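PDB 6NXC: L-asparaginase 1 from Escherichia coli, which hydrolyses L-asparagine to L-aspartate and ammonium, as a homotetrameric cytoplasmic enzyme that is under allosteric control by asparagine. Local coordinates for residues D147-V158 against L169-R177; Q230-P239 against P253-Y262. The protein carries 1 engineered substitution. All blocks are in the same frame, centred on the assembly; numbering follows the deposited sequence.

Overall arrangement
Interaction 1 comes first along the chain and closes before interaction 2 opens; their centres lie about 33 Å apart, on opposite sides of the centre of the chain, and their nearest atoms are about 17 Å from each other. Each belongs to a beta-alpha-beta unit of a different sheet. Residues 147-158 and 169-177 join helix 148-161 to the mixed N-terminal sheet, close to the side that holds the catalytic Thr34 and the substrate site. Residues 230-239 and 253-262 are neighbouring strands of the parallel C-terminal sheet and contribute Arg260 to the allosteric asparagine pocket. Interaction 1 thus lies beside the substrate site, and interaction 2 supplies part of the allosteric site.

Interaction 1. Residues D147-V158 against L169-R177; sequences DGQINLLNALYV and LFFNNRLYR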
# COMPACT_ATOMS: atom_id res chain seq x y z
N ASP B 147 -14.09 9.53 14.46
CA ASP B 147 -14.47 9.03 13.09
C ASP B 147 -15.91 8.56 13.11
O ASP B 147 -16.37 8.02 12.08
CB ASP B 147 -13.59 7.84 12.70
CG ASP B 147 -13.40 6.75 13.82
OD1 ASP B 147 -13.35 7.13 15.04
OD2 ASP B 147 -13.12 5.47 13.46
N GLY B 148 -16.61 8.62 14.24
CA GLY B 148 -17.96 8.05 14.27
C GLY B 148 -18.95 8.77 13.37
O GLY B 148 -19.78 8.09 12.79
N GLN B 149 -18.98 10.07 13.38
CA GLN B 149 -19.84 10.90 12.49
C GLN B 149 -19.68 10.48 11.04
O GLN B 149 -20.71 10.10 10.41
CB GLN B 149 -19.52 12.39 12.55
CG GLN B 149 -19.76 12.95 13.92
CD GLN B 149 -18.89 14.15 14.25
OE1 GLN B 149 -19.34 15.30 14.24
NE2 GLN B 149 -17.62 13.89 14.56
N ILE B 150 -18.44 10.41 10.54
CA ILE B 150 -18.28 10.09 9.12
C ILE B 150 -18.61 8.61 8.85
O ILE B 150 -19.29 8.38 7.83
CB ILE B 150 -16.92 10.54 8.59
CG1 ILE B 150 -16.93 10.53 7.06
CG2 ILE B 150 -15.79 9.72 9.15
CD1 ILE B 150 -18.18 11.14 6.45
N ASN B 151 -18.17 7.63 9.66
CA ASN B 151 -18.53 6.21 9.35
C ASN B 151 -20.05 6.05 9.39
O ASN B 151 -20.57 5.29 8.59
CB ASN B 151 -17.91 5.23 10.36
CG ASN B 151 -16.41 5.02 10.12
OD1 ASN B 151 -15.96 5.24 9.00
ND2 ASN B 151 -15.65 4.54 11.12
N LEU B 152 -20.73 6.66 10.34
CA LEU B 152 -22.20 6.44 10.44
C LEU B 152 -22.89 7.15 9.28
O LEU B 152 -23.85 6.58 8.64
CB LEU B 152 -22.76 6.83 11.81
CG LEU B 152 -24.30 6.72 11.96
CD1 LEU B 152 -24.87 5.31 11.73
CD2 LEU B 152 -24.71 7.22 13.34
N LEU B 153 -22.52 8.38 9.05
CA LEU B 153 -23.13 9.13 7.90
C LEU B 153 -22.95 8.36 6.59
O LEU B 153 -23.88 8.26 5.82
CB LEU B 153 -22.50 10.49 7.80
CG LEU B 153 -23.29 11.38 6.87
CD1 LEU B 153 -23.94 12.51 7.61
CD2 LEU B 153 -22.40 11.89 5.76
N ASN B 154 -21.74 7.88 6.32
CA ASN B 154 -21.50 7.08 5.08
C ASN B 154 -22.32 5.81 5.04
O ASN B 154 -22.90 5.45 4.00
CB ASN B 154 -20.02 6.73 5.02
CG ASN B 154 -19.13 7.88 4.55
OD1 ASN B 154 -18.00 8.08 5.03
ND2 ASN B 154 -19.61 8.67 3.63
N ALA B 155 -22.38 5.09 6.16
CA ALA B 155 -23.19 3.85 6.23
C ALA B 155 -24.65 4.16 5.91
O ALA B 155 -25.27 3.37 5.15
CB ALA B 155 -23.07 3.24 7.61
N LEU B 156 -25.24 5.21 6.50
CA LEU B 156 -26.62 5.54 6.24
C LEU B 156 -26.82 5.87 4.78
O LEU B 156 -27.80 5.39 4.13
CB LEU B 156 -27.06 6.75 7.07
CG LEU B 156 -27.29 6.42 8.53
CD1 LEU B 156 -27.44 7.66 9.38
CD2 LEU B 156 -28.48 5.53 8.76
N TYR B 157 -25.89 6.66 4.23
CA TYR B 157 -25.96 7.10 2.81
C TYR B 157 -25.76 5.94 1.82
O TYR B 157 -26.57 5.78 0.90
CB TYR B 157 -24.94 8.19 2.50
CG TYR B 157 -25.20 8.77 1.13
CD1 TYR B 157 -26.19 9.71 0.93
CD2 TYR B 157 -24.44 8.36 0.05
CE1 TYR B 157 -26.37 10.27 -0.33
CE2 TYR B 157 -24.65 8.90 -1.22
CZ TYR B 157 -25.63 9.84 -1.41
OH TYR B 157 -25.87 10.38 -2.66
N VAL B 158 -24.88 5.01 2.14
CA VAL B 158 -24.71 3.77 1.36
C VAL B 158 -25.92 2.87 1.49
O VAL B 158 -26.39 2.38 0.42
CB VAL B 158 -23.42 3.04 1.78
CG1 VAL B 158 -23.35 1.73 1.08
CG2 VAL B 158 -22.27 3.87 1.39
N LEU B 169 -19.57 -4.37 5.95
CA LEU B 169 -18.91 -3.64 7.04
C LEU B 169 -18.35 -2.36 6.41
O LEU B 169 -17.61 -2.49 5.40
CB LEU B 169 -17.83 -4.54 7.70
CG LEU B 169 -17.23 -3.95 8.96
CD1 LEU B 169 -16.71 -5.12 9.82
CD2 LEU B 169 -16.18 -2.92 8.62
N PHE B 170 -18.74 -1.20 6.92
CA PHE B 170 -18.27 0.13 6.40
C PHE B 170 -17.29 0.75 7.36
O PHE B 170 -17.63 0.82 8.56
CB PHE B 170 -19.42 1.12 6.21
CG PHE B 170 -18.93 2.25 5.40
CD1 PHE B 170 -18.27 3.32 6.08
CD2 PHE B 170 -19.04 2.26 4.03
CE1 PHE B 170 -17.76 4.36 5.33
CE2 PHE B 170 -18.49 3.30 3.30
CZ PHE B 170 -17.79 4.30 3.95
N PHE B 171 -16.10 1.01 6.93
CA PHE B 171 -15.13 1.73 7.77
C PHE B 171 -14.17 2.55 6.94
O PHE B 171 -13.66 2.03 5.97
CB PHE B 171 -14.43 0.68 8.66
CG PHE B 171 -14.19 1.12 10.07
CD1 PHE B 171 -15.16 0.97 11.02
CD2 PHE B 171 -12.97 1.61 10.45
CE1 PHE B 171 -14.92 1.34 12.34
CE2 PHE B 171 -12.77 2.08 11.72
CZ PHE B 171 -13.73 1.89 12.69
N ASN B 172 -13.91 3.83 7.31
CA ASN B 172 -12.81 4.58 6.65
C ASN B 172 -12.94 4.57 5.12
O ASN B 172 -12.00 4.18 4.40
CB ASN B 172 -11.48 3.96 7.06
CG ASN B 172 -10.28 4.84 6.72
OD1 ASN B 172 -9.33 4.40 6.07
ND2 ASN B 172 -10.34 6.06 7.19
N ASN B 173 -14.11 4.94 4.60
CA ASN B 173 -14.41 5.17 3.18
C ASN B 173 -14.45 3.91 2.35
O ASN B 173 -14.29 4.05 1.11
CB ASN B 173 -13.41 6.21 2.59
CG ASN B 173 -13.57 7.54 3.29
OD1 ASN B 173 -12.65 8.02 3.90
ND2 ASN B 173 -14.78 8.00 3.38
N ARG B 174 -14.48 2.70 2.95
CA ARG B 174 -14.60 1.45 2.18
C ARG B 174 -15.74 0.60 2.75
O ARG B 174 -15.98 0.64 3.92
CB ARG B 174 -13.30 0.67 2.23
CG ARG B 174 -12.24 1.39 1.39
CD ARG B 174 -10.81 0.98 1.72
NE ARG B 174 -10.03 1.11 0.47
CZ ARG B 174 -9.10 0.24 0.01
NH1 ARG B 174 -8.73 -0.85 0.68
NH2 ARG B 174 -8.51 0.51 -1.15
N LEU B 175 -16.47 -0.00 1.83
CA LEU B 175 -17.43 -1.04 2.16
C LEU B 175 -16.83 -2.39 1.85
O LEU B 175 -16.54 -2.65 0.65
CB LEU B 175 -18.72 -0.82 1.39
CG LEU B 175 -19.92 -1.66 1.82
CD1 LEU B 175 -20.47 -1.29 3.15
CD2 LEU B 175 -20.97 -1.73 0.71
N TYR B 176 -16.83 -3.29 2.85
CA TYR B 176 -16.26 -4.64 2.74
C TYR B 176 -17.37 -5.69 2.82
O TYR B 176 -18.37 -5.47 3.53
CB TYR B 176 -15.26 -4.87 3.85
CG TYR B 176 -14.11 -3.90 3.88
CD1 TYR B 176 -13.03 -3.98 3.02
CD2 TYR B 176 -14.08 -2.87 4.79
CE1 TYR B 176 -11.96 -3.10 3.11
CE2 TYR B 176 -13.06 -1.93 4.85
CZ TYR B 176 -11.94 -2.11 4.06
OH TYR B 176 -10.93 -1.17 4.11
N ARG B 177 -17.14 -6.82 2.15
CA ARG B 177 -17.98 -8.00 2.44
C ARG B 177 -17.75 -8.43 3.89
O ARG B 177 -16.62 -8.64 4.28
CB ARG B 177 -17.65 -9.11 1.46
CG ARG B 177 -18.49 -10.33 1.72
CD ARG B 177 -18.37 -11.46 0.68
NE ARG B 177 -19.02 -11.00 -0.57
CZ ARG B 177 -18.71 -11.38 -1.78
NH1 ARG B 177 -17.82 -12.33 -1.96
NH2 ARG B 177 -19.32 -10.81 -2.83
O HOH W 1 -15.74 6.59 6.52
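Asn151 and Asn154 of helix 148-158 meet Phe170, Phe171 and the type I' turn Phe171-Arg174, the hairpin bend that follows the beta-alpha-beta crossover of strand 132-135, helix 148-161 and strand 167-171. Among the polar contacts, Asn172 N donates to Asn151 OD1 at 3.0 Å, nearly straight at the hydrogen (162°) but tilted from the carbonyl plane. A water also donates to Asn151 OD1 and to Asn154 OD1, and accepts from Asn173 N, so the helix amides hold two consecutive turn N-H groups, Asn172 directly and Asn173 through the water.

The apolar part centres on Phe170. Its CG is anti to the backbone N (chi1 -166°), which carries the ring to the helix, where CE1 lies 3.3 Å from Asn154 CB. Farther along the helix Val158 CG1 reaches Leu175 CD2 at 4.2 Å.

Phe171 packs near the substrate-binding Thr111. Asp147 OD2, held by Gln138 N, approaches its CZ obliquely at 3.7 Å, with carboxylate and ring planes 80° apart. Asn151 ND2, which is also bonded to Gly136 O, sits over the centre of the Phe171 ring, 3.4 Å above its plane.

Interaction 2. Residues Q230-P239 against P253-Y262; sequences QPIGVVTIYP and PVKALILRSY. With ASN (asparagine), chain O.
The Tyr262 ring takes Ile237 CG2 over one face, a CH-pi contact 3.9 Å from the centroid, while Pro239 CD lies at the ring edge, near its plane. The Arg260 guanidinium is met at its edge, by Thr236 OG1 and by the O atom of the bound asparagine. NH1 donates to Thr236 OG1 at 2.9 Å, with the hydroxyl oxygen almost exactly in the guanidinium plane; NE and NH2 both donate to the ligand O, at 2.7 Å from NE. A bend at chi3 (55°) turns the group so that these N-H bonds serve the two partners.

Thr236 and Arg260 rise from the same face of a parallel sheet, in the beta-alpha-beta unit of strand 232-236, helix 243-250 and strand 256-261. Gly233 N, Val235 N and Ile237 N donate to Ala256 O, Ile258 O and Arg260 O, and Ile258 N and Arg260 N return bonds to Gly233 O and Val235 O. On the face that carries Arg260, Ile232 CG2 meets Ile258 CD1 at 4.2 Å. Where the strands begin, Lys255 NZ reaches a lone pair of Gln230 OE1 at 2.7 Å.

The allosteric asparagine is also hydrogen-bonded to Glu323, Cys293, Val322 and Thr291, and Arg260 of the third subunit lies close to this Arg260. Two guanidinium donors on one carboxylate oxygen would favour an anionic ligand end and probably ease the charge between the paired arginines, while the Thr236 bond helps to fix the rotation of the guanidinium that presents them.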
# COMPACT_ATOMS: atom_id res chain seq x y z
N GLN B 230 -21.75 -23.11 20.81
CA GLN B 230 -21.22 -24.43 20.39
C GLN B 230 -19.80 -24.45 20.89
O GLN B 230 -19.13 -23.42 20.72
CB GLN B 230 -21.16 -24.54 18.87
CG GLN B 230 -22.52 -24.43 18.20
CD GLN B 230 -23.36 -25.67 18.43
OE1 GLN B 230 -22.85 -26.71 18.90
NE2 GLN B 230 -24.60 -25.59 18.02
N PRO B 231 -19.31 -25.56 21.51
CA PRO B 231 -17.92 -25.57 22.01
C PRO B 231 -17.02 -25.78 20.77
O PRO B 231 -16.91 -26.87 20.11
CB PRO B 231 -17.91 -26.73 23.00
CG PRO B 231 -18.95 -27.69 22.40
CD PRO B 231 -20.06 -26.78 21.90
N ILE B 232 -16.25 -24.74 20.50
CA ILE B 232 -15.25 -24.76 19.38
C ILE B 232 -13.92 -24.27 19.92
O ILE B 232 -13.93 -23.21 20.57
CB ILE B 232 -15.71 -23.81 18.24
CG1 ILE B 232 -17.10 -24.21 17.77
CG2 ILE B 232 -14.68 -23.76 17.09
CD1 ILE B 232 -17.80 -23.29 16.80
N GLY B 233 -12.87 -25.02 19.70
CA GLY B 233 -11.51 -24.67 20.12
C GLY B 233 -10.70 -24.06 18.98
O GLY B 233 -10.96 -24.42 17.79
N VAL B 234 -9.91 -23.06 19.31
CA VAL B 234 -9.12 -22.33 18.30
C VAL B 234 -7.65 -22.57 18.69
O VAL B 234 -7.18 -21.99 19.66
CB VAL B 234 -9.47 -20.83 18.26
CG1 VAL B 234 -8.57 -20.14 17.28
CG2 VAL B 234 -10.93 -20.56 17.85
N VAL B 235 -6.98 -23.45 17.93
CA VAL B 235 -5.58 -23.85 18.16
C VAL B 235 -4.62 -23.12 17.22
O VAL B 235 -4.84 -23.13 16.08
CB VAL B 235 -5.47 -25.34 17.91
CG1 VAL B 235 -4.07 -25.82 18.18
CG2 VAL B 235 -6.49 -26.11 18.72
N THR B 236 -3.69 -22.39 17.77
CA THR B 236 -2.62 -21.74 17.07
C THR B 236 -1.51 -22.76 16.98
O THR B 236 -1.04 -23.23 18.02
CB THR B 236 -2.20 -20.45 17.74
OG1 THR B 236 -3.37 -19.61 17.64
CG2 THR B 236 -1.02 -19.86 16.96
N ILE B 237 -1.02 -23.01 15.80
CA ILE B 237 0.16 -23.88 15.65
C ILE B 237 1.41 -23.04 15.79
O ILE B 237 1.50 -21.93 15.23
CB ILE B 237 0.16 -24.55 14.27
CG1 ILE B 237 -1.14 -25.31 13.98
CG2 ILE B 237 1.40 -25.38 14.11
CD1 ILE B 237 -1.45 -26.41 14.97
N TYR B 238 2.35 -23.49 16.60
CA TYR B 238 3.58 -22.74 16.84
C TYR B 238 4.67 -23.74 17.25
O TYR B 238 4.32 -24.83 17.69
CB TYR B 238 3.41 -21.68 17.91
CG TYR B 238 2.86 -22.19 19.20
CD1 TYR B 238 1.50 -22.24 19.36
CD2 TYR B 238 3.68 -22.64 20.23
CE1 TYR B 238 0.92 -22.83 20.47
CE2 TYR B 238 3.11 -23.11 21.41
CZ TYR B 238 1.74 -23.29 21.47
OH TYR B 238 1.10 -23.81 22.58
N PRO B 239 5.94 -23.35 17.18
CA PRO B 239 6.99 -24.34 17.43
C PRO B 239 6.95 -24.72 18.92
O PRO B 239 6.85 -23.84 19.79
CB PRO B 239 8.29 -23.66 16.98
CG PRO B 239 7.77 -22.71 15.87
CD PRO B 239 6.50 -22.18 16.51
N PRO B 253 -17.03 -30.64 26.36
CA PRO B 253 -17.66 -30.66 25.04
C PRO B 253 -16.62 -29.97 24.13
O PRO B 253 -16.13 -28.89 24.56
CB PRO B 253 -18.99 -29.93 25.31
CG PRO B 253 -18.70 -28.94 26.48
CD PRO B 253 -17.48 -29.50 27.19
N VAL B 254 -16.10 -30.58 23.06
CA VAL B 254 -15.67 -29.76 21.86
C VAL B 254 -16.27 -30.42 20.64
O VAL B 254 -16.28 -31.67 20.62
CB VAL B 254 -14.15 -29.48 21.80
CG1 VAL B 254 -13.55 -29.69 20.45
CG2 VAL B 254 -13.84 -28.05 22.25
N LYS B 255 -16.94 -29.64 19.77
CA LYS B 255 -17.61 -30.13 18.55
C LYS B 255 -16.78 -29.86 17.29
O LYS B 255 -17.05 -30.43 16.24
CB LYS B 255 -18.96 -29.47 18.39
CG LYS B 255 -20.00 -30.09 19.33
CD LYS B 255 -21.38 -30.00 18.76
CE LYS B 255 -22.41 -29.74 19.82
NZ LYS B 255 -23.67 -29.24 19.20
N ALA B 256 -15.86 -28.88 17.38
CA ALA B 256 -15.07 -28.45 16.22
C ALA B 256 -13.79 -27.83 16.74
O ALA B 256 -13.73 -27.41 17.87
CB ALA B 256 -15.89 -27.51 15.37
N LEU B 257 -12.77 -27.97 15.95
CA LEU B 257 -11.48 -27.37 16.20
C LEU B 257 -11.09 -26.58 14.95
O LEU B 257 -11.09 -27.15 13.84
CB LEU B 257 -10.68 -28.65 16.39
CG LEU B 257 -9.71 -28.66 17.52
CD1 LEU B 257 -9.36 -30.11 17.80
CD2 LEU B 257 -8.54 -27.83 17.02
N ILE B 258 -10.56 -25.37 15.13
CA ILE B 258 -9.95 -24.52 14.08
C ILE B 258 -8.47 -24.54 14.37
O ILE B 258 -8.09 -24.31 15.53
CB ILE B 258 -10.52 -23.10 14.12
CG1 ILE B 258 -12.02 -23.09 13.84
CG2 ILE B 258 -9.77 -22.24 13.17
CD1 ILE B 258 -12.62 -21.73 13.98
N LEU B 259 -7.68 -24.98 13.37
CA LEU B 259 -6.23 -24.97 13.43
C LEU B 259 -5.76 -23.73 12.65
O LEU B 259 -6.04 -23.61 11.46
CB LEU B 259 -5.60 -26.18 12.74
CG LEU B 259 -6.08 -27.53 13.20
CD1 LEU B 259 -5.37 -28.61 12.41
CD2 LEU B 259 -5.93 -27.75 14.67
N ARG B 260 -5.09 -22.84 13.34
CA ARG B 260 -4.36 -21.72 12.67
C ARG B 260 -3.00 -22.21 12.30
O ARG B 260 -2.10 -22.06 13.10
CB ARG B 260 -4.34 -20.50 13.55
CG ARG B 260 -5.69 -19.96 13.99
CD ARG B 260 -5.68 -18.67 14.82
NE ARG B 260 -4.98 -17.62 14.16
CZ ARG B 260 -3.75 -17.16 14.47
NH1 ARG B 260 -3.08 -17.62 15.53
NH2 ARG B 260 -3.24 -16.20 13.71
N SER B 261 -2.85 -22.79 11.13
CA SER B 261 -1.57 -23.43 10.74
C SER B 261 -0.66 -22.46 10.03
O SER B 261 -1.06 -21.33 9.66
CB SER B 261 -1.84 -24.57 9.76
OG SER B 261 -2.63 -25.50 10.39
N TYR B 262 0.52 -22.94 9.71
CA TYR B 262 1.52 -22.11 8.99
C TYR B 262 1.18 -22.03 7.51
O TYR B 262 0.78 -23.03 6.84
CB TYR B 262 2.90 -22.75 9.14
CG TYR B 262 3.40 -23.02 10.54
CD1 TYR B 262 3.42 -22.10 11.55
CD2 TYR B 262 3.84 -24.32 10.82
CE1 TYR B 262 3.94 -22.40 12.81
CE2 TYR B 262 4.36 -24.64 12.06
CZ TYR B 262 4.35 -23.69 13.08
OH TYR B 262 4.93 -23.96 14.28
N ASN O . -5.78 -15.59 9.36
CA ASN O . -5.52 -14.49 10.39
C ASN O . -5.70 -15.08 11.80
O ASN O . -5.46 -16.36 11.86
CB ASN O . -6.45 -13.30 10.14
CG ASN O . -7.92 -13.59 10.39
OD1 ASN O . -8.34 -14.73 10.28
ND2 ASN O . -8.68 -12.63 10.86
OXT ASN O . -6.07 -14.32 12.81